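Long-range contacts in proliferating cell nuclear antigen (PDB 3P91), which probably encircles DNA as a ring of three subunits and raises the processivity of DNA polymerase delta during replication: residues 30-35 with 70-75; 78-83 with 118-123; 15-20 with 55-60; 43-48 with 128-133; 6-11 with 92-97. All coordinates share one frame; numbering follows the deposited sequence.

Contact 1 (30-35 with 70-75)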
# COMPACT_ATOMS: atom_id res chain seq x y z
N LYS A 30 -20.95 -17.76 -0.87
CA LYS A 30 -21.35 -18.79 0.07
C LYS A 30 -21.37 -20.13 -0.66
O LYS A 30 -21.81 -20.21 -1.80
CB LYS A 30 -22.73 -18.49 0.65
CG LYS A 30 -22.82 -17.15 1.34
CD LYS A 30 -24.26 -16.75 1.58
CE LYS A 30 -24.36 -15.30 2.04
NZ LYS A 30 -25.79 -14.85 2.11
N THR A 31 -20.87 -21.18 -0.02
CA THR A 31 -20.87 -22.48 -0.66
C THR A 31 -20.86 -23.62 0.35
O THR A 31 -20.45 -23.45 1.50
CB THR A 31 -19.71 -22.63 -1.67
OG1 THR A 31 -19.94 -23.78 -2.49
CG2 THR A 31 -18.38 -22.77 -0.96
N ASN A 32 -21.33 -24.78 -0.09
CA ASN A 32 -21.30 -25.95 0.74
C ASN A 32 -19.98 -26.68 0.61
O ASN A 32 -19.47 -26.89 -0.49
CB ASN A 32 -22.43 -26.90 0.38
CG ASN A 32 -23.76 -26.44 0.92
OD1 ASN A 32 -23.88 -26.12 2.10
ND2 ASN A 32 -24.76 -26.39 0.06
N PHE A 33 -19.42 -27.05 1.75
CA PHE A 33 -18.27 -27.91 1.78
C PHE A 33 -18.76 -29.28 2.15
O PHE A 33 -19.21 -29.51 3.26
CB PHE A 33 -17.26 -27.43 2.82
CG PHE A 33 -16.50 -26.23 2.38
CD1 PHE A 33 -15.15 -26.32 2.12
CD2 PHE A 33 -17.15 -25.03 2.19
CE1 PHE A 33 -14.45 -25.21 1.71
CE2 PHE A 33 -16.45 -23.91 1.78
CZ PHE A 33 -15.11 -24.00 1.54
N ASP A 34 -18.71 -30.17 1.18
CA ASP A 34 -19.14 -31.54 1.38
C ASP A 34 -17.95 -32.34 1.88
O ASP A 34 -17.02 -32.62 1.14
CB ASP A 34 -19.68 -32.12 0.08
CG ASP A 34 -20.84 -31.32 -0.48
OD1 ASP A 34 -20.73 -30.81 -1.61
OD2 ASP A 34 -21.86 -31.19 0.23
N CYS A 35 -17.98 -32.69 3.15
CA CYS A 35 -16.93 -33.50 3.73
C CYS A 35 -17.35 -34.97 3.73
O CYS A 35 -18.54 -35.30 3.75
CB CYS A 35 -16.61 -33.02 5.14
SG CYS A 35 -16.41 -31.22 5.24
N PRO A 70 -20.75 -38.70 5.67
CA PRO A 70 -20.73 -37.45 4.91
C PRO A 70 -21.51 -36.33 5.59
O PRO A 70 -22.60 -36.55 6.11
CB PRO A 70 -21.41 -37.83 3.59
CG PRO A 70 -21.25 -39.30 3.49
CD PRO A 70 -21.33 -39.81 4.89
N ILE A 71 -20.94 -35.13 5.58
CA ILE A 71 -21.62 -33.95 6.08
C ILE A 71 -21.40 -32.82 5.08
O ILE A 71 -20.48 -32.87 4.27
CB ILE A 71 -21.06 -33.53 7.43
CG1 ILE A 71 -19.61 -33.07 7.30
CG2 ILE A 71 -21.13 -34.68 8.42
CD1 ILE A 71 -18.95 -32.87 8.63
N THR A 72 -22.27 -31.82 5.13
CA THR A 72 -22.11 -30.65 4.27
C THR A 72 -22.14 -29.39 5.11
O THR A 72 -23.12 -29.13 5.80
CB THR A 72 -23.19 -30.59 3.17
OG1 THR A 72 -23.42 -29.23 2.80
CG2 THR A 72 -24.48 -31.19 3.65
N LEU A 73 -21.06 -28.61 5.05
CA LEU A 73 -20.97 -27.37 5.82
C LEU A 73 -21.26 -26.15 4.95
O LEU A 73 -20.54 -25.87 4.00
CB LEU A 73 -19.59 -27.23 6.44
CG LEU A 73 -19.00 -28.44 7.16
CD1 LEU A 73 -17.52 -28.24 7.34
CD2 LEU A 73 -19.67 -28.68 8.49
N GLY A 74 -22.33 -25.43 5.29
CA GLY A 74 -22.69 -24.21 4.60
C GLY A 74 -21.83 -23.05 5.04
O GLY A 74 -21.99 -22.53 6.14
N ILE A 75 -20.93 -22.62 4.17
CA ILE A 75 -19.89 -21.67 4.56
C ILE A 75 -19.90 -20.33 3.81
O ILE A 75 -19.82 -20.30 2.59
CB ILE A 75 -18.50 -22.31 4.41
CG1 ILE A 75 -18.23 -23.23 5.60
CG2 ILE A 75 -17.44 -21.24 4.32
CD1 ILE A 75 -16.97 -24.02 5.47

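Contact 2 (78-83 with 118-123)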
# COMPACT_ATOMS: atom_id res chain seq x y z
N THR A 78 -16.62 -15.08 2.91
CA THR A 78 -16.18 -13.79 3.42
C THR A 78 -15.82 -13.93 4.90
O THR A 78 -14.81 -13.40 5.36
CB THR A 78 -17.24 -12.69 3.20
OG1 THR A 78 -17.30 -12.37 1.80
CG2 THR A 78 -16.88 -11.44 3.96
N HIS A 79 -16.65 -14.66 5.64
CA HIS A 79 -16.41 -14.82 7.07
C HIS A 79 -15.24 -15.75 7.37
O HIS A 79 -14.51 -15.53 8.34
CB HIS A 79 -17.67 -15.29 7.77
CG HIS A 79 -18.79 -14.32 7.66
ND1 HIS A 79 -20.08 -14.61 8.06
CD2 HIS A 79 -18.82 -13.05 7.18
CE1 HIS A 79 -20.85 -13.56 7.84
NE2 HIS A 79 -20.11 -12.60 7.30
N LEU A 80 -15.05 -16.76 6.54
CA LEU A 80 -13.96 -17.71 6.73
C LEU A 80 -12.60 -17.10 6.41
O LEU A 80 -11.62 -17.38 7.09
CB LEU A 80 -14.19 -18.98 5.91
CG LEU A 80 -13.11 -20.05 5.96
CD1 LEU A 80 -12.84 -20.48 7.39
CD2 LEU A 80 -13.52 -21.25 5.13
N SER A 81 -12.53 -16.26 5.39
CA SER A 81 -11.26 -15.67 5.02
C SER A 81 -10.80 -14.68 6.09
O SER A 81 -9.63 -14.66 6.46
CB SER A 81 -11.32 -15.00 3.64
OG SER A 81 -11.72 -13.64 3.74
N LYS A 82 -11.74 -13.89 6.60
CA LYS A 82 -11.45 -13.01 7.74
C LYS A 82 -10.84 -13.77 8.93
O LYS A 82 -9.92 -13.29 9.58
CB LYS A 82 -12.71 -12.25 8.17
CG LYS A 82 -13.20 -11.25 7.13
CD LYS A 82 -14.35 -10.40 7.64
CE LYS A 82 -13.88 -9.41 8.68
NZ LYS A 82 -14.99 -8.52 9.13
N ILE A 83 -11.34 -14.96 9.20
CA ILE A 83 -10.76 -15.80 10.24
C ILE A 83 -9.38 -16.32 9.85
O ILE A 83 -8.44 -16.27 10.65
CB ILE A 83 -11.67 -17.00 10.56
CG1 ILE A 83 -13.06 -16.51 10.96
CG2 ILE A 83 -11.05 -17.83 11.65
CD1 ILE A 83 -14.02 -17.64 11.31
N PHE A 118 -11.75 -20.40 17.09
CA PHE A 118 -12.86 -19.63 16.56
C PHE A 118 -14.05 -20.54 16.40
O PHE A 118 -13.91 -21.70 16.01
CB PHE A 118 -12.50 -19.05 15.20
CG PHE A 118 -11.09 -18.53 15.12
CD1 PHE A 118 -10.84 -17.18 15.18
CD2 PHE A 118 -10.03 -19.40 14.98
CE1 PHE A 118 -9.55 -16.70 15.10
CE2 PHE A 118 -8.73 -18.93 14.90
CZ PHE A 118 -8.49 -17.58 14.96
N GLY A 119 -15.23 -20.02 16.71
CA GLY A 119 -16.47 -20.66 16.35
C GLY A 119 -17.07 -19.89 15.19
O GLY A 119 -17.51 -18.76 15.36
N LEU A 120 -17.05 -20.48 14.00
CA LEU A 120 -17.68 -19.87 12.85
C LEU A 120 -19.11 -20.37 12.69
O LEU A 120 -19.33 -21.57 12.56
CB LEU A 120 -16.90 -20.17 11.58
CG LEU A 120 -17.68 -19.87 10.29
CD1 LEU A 120 -18.08 -18.40 10.23
CD2 LEU A 120 -16.87 -20.28 9.07
N ASN A 121 -20.07 -19.46 12.69
CA ASN A 121 -21.46 -19.83 12.48
C ASN A 121 -21.65 -20.34 11.07
O ASN A 121 -21.27 -19.67 10.12
CB ASN A 121 -22.38 -18.64 12.71
CG ASN A 121 -22.25 -18.06 14.10
OD1 ASN A 121 -22.13 -18.80 15.08
ND2 ASN A 121 -22.27 -16.74 14.20
N LEU A 122 -22.24 -21.52 10.93
CA LEU A 122 -22.51 -22.06 9.61
C LEU A 122 -23.79 -21.46 9.06
O LEU A 122 -24.60 -20.88 9.79
CB LEU A 122 -22.62 -23.58 9.66
CG LEU A 122 -21.35 -24.27 10.12
CD1 LEU A 122 -21.53 -25.77 10.20
CD2 LEU A 122 -20.23 -23.92 9.18
N VAL A 123 -23.96 -21.61 7.75
CA VAL A 123 -25.10 -21.05 7.05
C VAL A 123 -25.92 -22.14 6.39
O VAL A 123 -25.46 -23.28 6.21
CB VAL A 123 -24.61 -20.06 5.98
CG1 VAL A 123 -25.77 -19.23 5.46
CG2 VAL A 123 -23.53 -19.16 6.56

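Contact 3 (15-20 with 55-60)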
# COMPACT_ATOMS: atom_id res chain seq x y z
N ALA A 15 -1.32 -23.01 4.99
CA ALA A 15 -1.33 -22.21 3.78
C ALA A 15 -2.33 -22.75 2.75
O ALA A 15 -3.02 -21.99 2.09
CB ALA A 15 0.05 -22.15 3.18
N LEU A 16 -2.39 -24.07 2.64
CA LEU A 16 -3.25 -24.73 1.66
C LEU A 16 -4.72 -24.29 1.76
O LEU A 16 -5.33 -23.92 0.76
CB LEU A 16 -3.14 -26.26 1.80
CG LEU A 16 -3.71 -27.20 0.73
CD1 LEU A 16 -5.18 -27.51 0.95
CD2 LEU A 16 -3.48 -26.62 -0.66
N PHE A 17 -5.27 -24.31 2.97
CA PHE A 17 -6.68 -23.99 3.14
C PHE A 17 -6.97 -22.49 3.06
O PHE A 17 -8.05 -22.08 2.63
CB PHE A 17 -7.20 -24.56 4.45
CG PHE A 17 -8.69 -24.56 4.57
CD1 PHE A 17 -9.47 -25.22 3.63
CD2 PHE A 17 -9.31 -23.93 5.63
CE1 PHE A 17 -10.85 -25.23 3.75
CE2 PHE A 17 -10.69 -23.94 5.75
CZ PHE A 17 -11.46 -24.59 4.81
N LYS A 18 -6.01 -21.68 3.48
CA LYS A 18 -6.11 -20.24 3.33
C LYS A 18 -6.13 -19.86 1.86
O LYS A 18 -6.92 -19.03 1.43
CB LYS A 18 -4.94 -19.55 4.02
CG LYS A 18 -4.88 -19.81 5.52
CD LYS A 18 -3.66 -19.18 6.18
CE LYS A 18 -3.72 -17.67 6.12
NZ LYS A 18 -2.70 -17.09 7.01
N ARG A 19 -5.24 -20.47 1.09
CA ARG A 19 -5.17 -20.23 -0.35
C ARG A 19 -6.42 -20.73 -1.07
O ARG A 19 -6.92 -20.08 -1.98
CB ARG A 19 -3.93 -20.90 -0.91
CG ARG A 19 -2.68 -20.28 -0.39
CD ARG A 19 -1.46 -21.08 -0.72
NE ARG A 19 -0.27 -20.32 -0.35
CZ ARG A 19 0.96 -20.82 -0.31
NH1 ARG A 19 1.17 -22.09 -0.62
NH2 ARG A 19 1.97 -20.04 0.05
N VAL A 20 -6.91 -21.89 -0.65
CA VAL A 20 -8.15 -22.42 -1.19
C VAL A 20 -9.28 -21.40 -1.03
O VAL A 20 -9.96 -21.05 -1.99
CB VAL A 20 -8.52 -23.73 -0.48
CG1 VAL A 20 -10.00 -24.05 -0.64
CG2 VAL A 20 -7.65 -24.85 -0.98
N LEU A 55 -13.81 -28.07 -6.50
CA LEU A 55 -12.68 -28.26 -5.60
C LEU A 55 -12.66 -29.64 -4.98
O LEU A 55 -13.68 -30.19 -4.58
CB LEU A 55 -12.68 -27.23 -4.47
CG LEU A 55 -11.78 -27.52 -3.26
CD1 LEU A 55 -10.31 -27.23 -3.55
CD2 LEU A 55 -12.24 -26.75 -2.03
N LEU A 56 -11.46 -30.20 -4.89
CA LEU A 56 -11.26 -31.42 -4.14
C LEU A 56 -10.00 -31.34 -3.31
O LEU A 56 -8.90 -31.32 -3.84
CB LEU A 56 -11.16 -32.60 -5.08
CG LEU A 56 -10.84 -33.89 -4.33
CD1 LEU A 56 -11.94 -34.18 -3.32
CD2 LEU A 56 -10.67 -35.04 -5.31
N ILE A 57 -10.15 -31.26 -1.99
CA ILE A 57 -9.01 -31.47 -1.13
C ILE A 57 -9.03 -32.93 -0.70
O ILE A 57 -10.03 -33.42 -0.19
CB ILE A 57 -9.04 -30.57 0.11
CG1 ILE A 57 -9.36 -29.14 -0.30
CG2 ILE A 57 -7.71 -30.64 0.82
CD1 ILE A 57 -9.51 -28.21 0.86
N GLU A 58 -7.92 -33.62 -0.92
CA GLU A 58 -7.85 -35.03 -0.60
C GLU A 58 -7.37 -35.26 0.81
O GLU A 58 -6.83 -34.35 1.45
CB GLU A 58 -6.89 -35.72 -1.56
CG GLU A 58 -7.32 -35.66 -3.01
CD GLU A 58 -6.66 -36.76 -3.81
OE1 GLU A 58 -7.30 -37.83 -3.97
OE2 GLU A 58 -5.51 -36.56 -4.25
N THR A 59 -7.53 -36.49 1.30
CA THR A 59 -7.15 -36.81 2.68
C THR A 59 -5.63 -36.76 2.90
O THR A 59 -5.17 -36.63 4.04
CB THR A 59 -7.78 -38.15 3.19
OG1 THR A 59 -7.37 -39.25 2.38
CG2 THR A 59 -9.31 -38.07 3.20
N ASP A 60 -4.87 -36.84 1.81
CA ASP A 60 -3.41 -36.72 1.85
C ASP A 60 -2.92 -35.31 2.19
O ASP A 60 -1.73 -35.09 2.42
CB ASP A 60 -2.80 -37.13 0.51
CG ASP A 60 -2.62 -38.63 0.38
OD1 ASP A 60 -2.99 -39.20 -0.66
OD2 ASP A 60 -2.08 -39.25 1.33

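Contact 4 (43-48 with 128-133)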
# COMPACT_ATOMS: atom_id res chain seq x y z
N GLN A 43 -18.59 -28.28 -5.38
CA GLN A 43 -19.03 -28.23 -6.76
C GLN A 43 -20.27 -27.37 -6.83
O GLN A 43 -21.32 -27.73 -6.31
CB GLN A 43 -19.37 -29.63 -7.29
CG GLN A 43 -18.17 -30.39 -7.81
CD GLN A 43 -18.53 -31.42 -8.87
OE1 GLN A 43 -19.71 -31.63 -9.17
NE2 GLN A 43 -17.52 -32.06 -9.43
N CYS A 44 -20.12 -26.22 -7.48
CA CYS A 44 -21.20 -25.25 -7.55
C CYS A 44 -20.90 -24.24 -8.64
O CYS A 44 -19.77 -24.16 -9.14
CB CYS A 44 -21.34 -24.53 -6.22
SG CYS A 44 -19.90 -23.52 -5.85
N MET A 45 -21.92 -23.47 -9.00
CA MET A 45 -21.78 -22.39 -9.98
C MET A 45 -21.19 -21.17 -9.33
O MET A 45 -21.33 -20.96 -8.13
CB MET A 45 -23.13 -22.03 -10.57
CG MET A 45 -23.77 -23.17 -11.34
SD MET A 45 -25.23 -22.63 -12.23
CE MET A 45 -26.23 -22.00 -10.89
N ASP A 46 -20.52 -20.34 -10.13
CA ASP A 46 -20.00 -19.07 -9.64
C ASP A 46 -21.16 -18.17 -9.25
O ASP A 46 -22.31 -18.49 -9.49
CB ASP A 46 -19.18 -18.39 -10.74
CG ASP A 46 -20.05 -17.72 -11.77
OD1 ASP A 46 -19.77 -16.56 -12.10
OD2 ASP A 46 -21.02 -18.34 -12.25
N ASN A 47 -20.83 -17.04 -8.65
CA ASN A 47 -21.82 -16.02 -8.29
C ASN A 47 -22.81 -15.68 -9.40
O ASN A 47 -24.00 -15.54 -9.16
CB ASN A 47 -21.11 -14.74 -7.85
CG ASN A 47 -20.70 -14.78 -6.40
OD1 ASN A 47 -21.45 -15.25 -5.55
ND2 ASN A 47 -19.50 -14.30 -6.10
N SER A 48 -22.30 -15.52 -10.62
CA SER A 48 -23.13 -15.11 -11.75
C SER A 48 -23.91 -16.24 -12.40
O SER A 48 -24.66 -16.01 -13.34
CB SER A 48 -22.27 -14.44 -12.81
OG SER A 48 -21.59 -13.34 -12.26
N GLU A 128 -28.89 -26.48 -5.78
CA GLU A 128 -28.96 -27.70 -6.57
C GLU A 128 -27.52 -28.15 -6.78
O GLU A 128 -26.67 -27.34 -7.14
N SER A 129 -27.26 -29.43 -6.54
CA SER A 129 -25.96 -30.00 -6.84
C SER A 129 -25.78 -29.96 -8.35
O SER A 129 -26.75 -30.04 -9.10
CB SER A 129 -25.87 -31.44 -6.36
OG SER A 129 -26.79 -32.24 -7.07
N VAL A 130 -24.54 -29.81 -8.79
CA VAL A 130 -24.27 -29.65 -10.21
C VAL A 130 -23.32 -30.72 -10.73
O VAL A 130 -22.64 -31.40 -9.94
CB VAL A 130 -23.70 -28.26 -10.52
CG1 VAL A 130 -24.67 -27.19 -10.10
CG2 VAL A 130 -22.37 -28.07 -9.83
N GLU A 131 -23.29 -30.87 -12.04
CA GLU A 131 -22.45 -31.88 -12.68
C GLU A 131 -21.52 -31.20 -13.67
O GLU A 131 -21.92 -30.28 -14.39
CB GLU A 131 -23.31 -32.90 -13.42
CG GLU A 131 -24.46 -33.45 -12.60
CD GLU A 131 -23.98 -34.31 -11.46
OE1 GLU A 131 -24.63 -34.32 -10.40
OE2 GLU A 131 -22.94 -35.00 -11.64
N ILE A 132 -20.28 -31.66 -13.71
CA ILE A 132 -19.31 -31.13 -14.66
C ILE A 132 -19.70 -31.51 -16.09
O ILE A 132 -20.37 -32.51 -16.31
CB ILE A 132 -17.87 -31.60 -14.32
CG1 ILE A 132 -17.67 -33.07 -14.68
CG2 ILE A 132 -17.56 -31.34 -12.86
CD1 ILE A 132 -16.35 -33.66 -14.21
N PRO A 133 -19.31 -30.68 -17.06
CA PRO A 133 -19.62 -30.99 -18.45
C PRO A 133 -18.71 -32.09 -19.00
O PRO A 133 -17.70 -32.41 -18.39
CB PRO A 133 -19.35 -29.66 -19.16
CG PRO A 133 -18.35 -28.98 -18.31
CD PRO A 133 -18.68 -29.36 -16.91

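Contact 5 (6-11 with 92-97)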
# COMPACT_ATOMS: atom_id res chain seq x y z
N ALA A 6 -18.36 -35.24 14.71
CA ALA A 6 -18.79 -35.61 13.36
C ALA A 6 -17.67 -35.43 12.35
O ALA A 6 -17.58 -36.16 11.35
CB ALA A 6 -20.00 -34.79 12.96
N PHE A 7 -16.82 -34.44 12.61
CA PHE A 7 -15.73 -34.13 11.70
C PHE A 7 -14.53 -33.58 12.44
O PHE A 7 -14.65 -32.67 13.26
CB PHE A 7 -16.21 -33.16 10.62
CG PHE A 7 -15.17 -32.84 9.58
CD1 PHE A 7 -14.65 -33.83 8.77
CD2 PHE A 7 -14.71 -31.54 9.42
CE1 PHE A 7 -13.68 -33.54 7.83
CE2 PHE A 7 -13.74 -31.25 8.48
CZ PHE A 7 -13.23 -32.25 7.68
N HIS A 8 -13.37 -34.14 12.16
CA HIS A 8 -12.11 -33.62 12.66
C HIS A 8 -11.03 -33.65 11.57
O HIS A 8 -10.85 -34.65 10.89
CB HIS A 8 -11.65 -34.40 13.90
CG HIS A 8 -10.24 -34.13 14.31
ND1 HIS A 8 -9.86 -32.97 14.95
CD2 HIS A 8 -9.12 -34.87 14.17
CE1 HIS A 8 -8.56 -33.01 15.18
NE2 HIS A 8 -8.09 -34.15 14.72
N ALA A 9 -10.33 -32.54 11.40
CA ALA A 9 -9.28 -32.48 10.39
C ALA A 9 -8.16 -31.53 10.76
O ALA A 9 -8.40 -30.39 11.14
CB ALA A 9 -9.88 -32.09 9.04
N LYS A 10 -6.92 -32.01 10.67
CA LYS A 10 -5.77 -31.12 10.81
C LYS A 10 -4.94 -31.12 9.55
O LYS A 10 -4.51 -32.17 9.08
CB LYS A 10 -4.89 -31.50 11.99
CG LYS A 10 -3.70 -30.57 12.15
CD LYS A 10 -2.86 -30.98 13.33
CE LYS A 10 -2.27 -32.35 13.09
NZ LYS A 10 -2.26 -33.19 14.32
N PHE A 11 -4.69 -29.93 9.02
CA PHE A 11 -3.95 -29.81 7.78
C PHE A 11 -2.47 -30.08 7.98
O PHE A 11 -1.93 -29.83 9.04
CB PHE A 11 -4.16 -28.42 7.18
CG PHE A 11 -5.53 -28.21 6.64
CD1 PHE A 11 -5.80 -28.42 5.30
CD2 PHE A 11 -6.56 -27.82 7.47
CE1 PHE A 11 -7.07 -28.23 4.79
CE2 PHE A 11 -7.84 -27.63 6.97
CZ PHE A 11 -8.09 -27.83 5.62
N GLY A 92 -0.70 -24.71 13.22
CA GLY A 92 -1.34 -26.00 13.06
C GLY A 92 -2.83 -25.80 12.99
O GLY A 92 -3.49 -25.55 13.99
N LEU A 93 -3.38 -25.92 11.78
CA LEU A 93 -4.78 -25.60 11.58
C LEU A 93 -5.68 -26.83 11.70
O LEU A 93 -5.49 -27.83 11.02
CB LEU A 93 -4.97 -24.91 10.22
CG LEU A 93 -6.41 -24.54 9.90
CD1 LEU A 93 -6.90 -23.44 10.82
CD2 LEU A 93 -6.53 -24.10 8.46
N ILE A 94 -6.67 -26.73 12.57
CA ILE A 94 -7.58 -27.83 12.82
C ILE A 94 -9.01 -27.37 12.64
O ILE A 94 -9.38 -26.26 13.01
CB ILE A 94 -7.41 -28.39 14.24
CG1 ILE A 94 -5.98 -28.86 14.45
CG2 ILE A 94 -8.37 -29.54 14.48
CD1 ILE A 94 -5.60 -29.01 15.89
N LEU A 95 -9.81 -28.24 12.04
CA LEU A 95 -11.23 -28.01 11.88
C LEU A 95 -11.98 -29.05 12.69
O LEU A 95 -11.60 -30.22 12.72
CB LEU A 95 -11.62 -28.15 10.41
CG LEU A 95 -11.65 -26.92 9.51
CD1 LEU A 95 -10.60 -25.89 9.87
CD2 LEU A 95 -11.45 -27.39 8.08
N ASP A 96 -13.04 -28.62 13.37
CA ASP A 96 -13.86 -29.54 14.13
C ASP A 96 -15.33 -29.19 13.96
O ASP A 96 -15.69 -28.01 13.92
CB ASP A 96 -13.51 -29.49 15.63
CG ASP A 96 -12.31 -30.36 15.99
OD1 ASP A 96 -11.32 -29.83 16.53
OD2 ASP A 96 -12.37 -31.59 15.76
N VAL A 97 -16.16 -30.22 13.82
CA VAL A 97 -17.59 -30.07 14.00
C VAL A 97 -18.07 -31.05 15.08
O VAL A 97 -17.90 -32.25 14.95
CB VAL A 97 -18.38 -30.27 12.70
CG1 VAL A 97 -19.87 -30.26 12.99
CG2 VAL A 97 -18.02 -29.19 11.70

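Contact 1 (30-35 with 70-75)
Phe33 and Ile75 meet nearly at a right angle on the inward face of an antiparallel strand pair, 30-35 beside 71-75. Phe33 CG stands anti to the carbonyl carbon (chi1 -75°). The CD1 methyl of Ile75 sits over the Phe33 ring in a CH-pi contact, 3.9 Å from the ring centroid and 29° off its normal; the closest ring atom is Phe33 CD2, at 3.4 Å from Ile75 CD1. Farther along the same face, Leu73 CD1 touches Cys35 SG at 3.8 Å, and Ile71 CG1 lies against Cys35 CB at 3.7 Å. Helix 77-84 closes over this layer, with Leu77 on Phe33 and Leu80 on Ile75.

The other face is polar. Asp34 and Thr72 run side by side in the same direction, Asp34 OD2 reaching Thr72 CB at 3.3 Å. Asn32 crosses Thr72 obliquely; its OD1 comes within 3.2 Å of Thr72 OG1, yet the angle is poor for a hydrogen bond, and its ND2 bonds weakly to Ile125 O instead. Six backbone hydrogen bonds, through the pairs Thr31-Ile75, Phe33-Leu73 and Cys35-Ile71, hold the strands in register. The chemistry thus divides by face: directional bonding in the ladder, dispersion on one side, polar groups on the other.

Contact 2 (78-83 with 118-123)
Helix 78-83 runs almost antiparallel to strand 118-121, at 168°, with their axes 9.5 Å apart and Leu80 and Ile83 set opposite Leu120 and Phe118. This is a helix packed on a beta-sheet at the subunit boundary of the PCNA ring: Phe118 and Gly119 also pair with a strand of a neighbouring subunit, so the sheet continues across the interface.

Only apolar atoms meet between the two segments. The CA–CB bond of Leu120 points toward the helix, and CG stands anti to the backbone N (chi1 165°). Its CB meets Ile83 CD1 at 3.8 Å, while its branches are divided between two helix residues, CD1 approaching His79 CB at 4.0 Å and CD2 approaching Leu80 CB at 4.3 Å. Met180 of the neighbouring subunit packs on both His79 and Leu120, and Leu80 turns to Phe17 and Val21 of helix 14-25, so the contact lies between the interface and the domain interior.

Ile83 and Phe118 slide past each other in opposite directions. The CG2 methyl of Ile83 rests over one face of the Phe118 ring in a CH-pi contact, 3.6 Å from the ring centroid and displaced toward the rim, where its nearest atom is Phe118 CG at 3.5 Å.

Contact 3 (15-20 with 55-60)
Ile57 projects from strand 55-57 into the hollow formed by Leu16, Phe17 and Val20 on helix 15-20. The two segments run nearly antiparallel, at 170°, and their axes are 11.3 Å apart, a gap bridged entirely by side chains.

Ile57 is the main bump, and its two branches fill different parts of the hollow. CG1 is anti to the carbonyl carbon (chi1 -47°), and its CD1 methyl faces both Phe17 and Val20, reaching Phe17 CD1 at 4.1 Å and Val20 CG2 at 4.3 Å. The Phe17 side chain crosses it at about a right angle and offers its ring edge, so the methyl lies near the ring plane. On the other branch, Ile57 CG2 faces Leu16 tip to tip, 4.0 Å from Leu16 CD1. Leu16, Phe17 and Val20, the last about one turn on, together form the helix side of the pocket for Ile57.

A second fit lies two residues back along the strand, on the same face, where Leu55 and Val20 cross at about a right angle. Leu55 CD2 touches Val20 CG1 at 3.8 Å, so the two methyl branches of Val20 serve separate partners, CG1 for Leu55 and CG2 for Ile57. Around this group, Phe17 stacks on Phe11 and touches Leu80, while Leu16 and Leu55 both rest on Cys247 of strand 247-253. A helix laid by apolar side chains on an antiparallel sheet is the layering of the PCNA fold, in which, as in its relatives, the helices line the central channel and the sheets form the outer shell of the ring.

Contact 4 (43-48 with 128-133)
Val130 lies against the backbone of strand 43-45 and supplies most of the apolar contact between that strand and the extended segment 128-133. Its CG2 methyl, held between its own backbone N and carbonyl carbon, rests on the peptide linking Gln43 to Cys44, 3.7 Å from both Gln43 C and Cys44 N. The other methyl, CG1, faces Met45 CG at 4.3 Å. Leu52, on the adjoining strand, touches both Val130 and Met45. Two residues on, Ile132 meets the end of Gln43 at a slant and sets its CG2 at 4.1 Å from Gln43 CD, while also resting on Tyr252 of strand 247-253.

Polar contact across the segments is sparse. The terminal amide of Gln43 lies close to Val130 O, but the amide is probably turned over in the model; a hydrogen bond there is possible and unproven. Asp46 OD2 accepts from Val50 N and Ser51 N in the turn beyond the strand.

Segment 128-133 belongs to the linker between the two halves of the subunit, which in related PCNAs borders the site where partner proteins dock. Here its attachment to the sheet surface rests largely on dispersion through Val130 and Ile132, contacts that are weakly directional, in contrast to the backbone ladders of the sheet.

Contact 5 (6-11 with 92-97)
His8 and Asp96 are joined across an antiparallel ladder, strand 7-11 beside strand 92-97, which opens with a classic beta bulge where Ala6 and Phe7 both face Val97. His8 CG is anti to the backbone N (chi1 168°), and the side chain runs next to that of Asp96 in the same direction, ring and carboxylate planes 20° apart. From the root outward, His8 CB lies 3.4 Å from Asp96 OD2 and His8 CG 3.6 Å from it. Then ND1 donates a hydrogen bond to Asp96 OD2 at 3.0 Å, nearly in the ring plane and on the syn side of the carboxylate, though 32° out of the carboxylate plane. CE1 touches Ile94 CG2 at 3.5 Å. At the tip, NE2 is hydrogen-bonded to Glu64, whose carboxylate also forms a salt bridge with Lys10; two acidic neighbours would tend to stabilise a protonated imidazole.

Val97 N bonds to Phe7 O, while Ala6 N and Phe7 N both reach Val97 O only weakly; Ala9 and Leu95 bond in both directions. The opposite face is apolar: Phe11, which stacks on Phe17, lies alongside Leu93, its CD2 at 3.8 Å from Leu93 CD2. The next atom of that ring, Phe11 CE2, touches Leu95 CD2 at 3.8 Å.

Overall arrangement
Contacts 1 and 5 are strand pairings in two different sheets, each with backbone bonds, one largely polar face and one apolar face; the apolar faces meet where Ile71 and Cys35 touch Phe7 and Leu73 touches Val97. Contacts 2 and 5 use one sheet, contacts 1, 3 and 4 the other. Contacts 2 and 3 are buried and wholly apolar, each setting a helix on a sheet, and join through Leu80 and Phe17. Phe17 also reaches Phe33 of contact 1 and Phe11 of contact 5. Contact 4 differs, attaching an irregular linker to the sheet surface, and touches contact 1 through Cys44 and Thr31. Of the five, contact 2 alone borders another subunit.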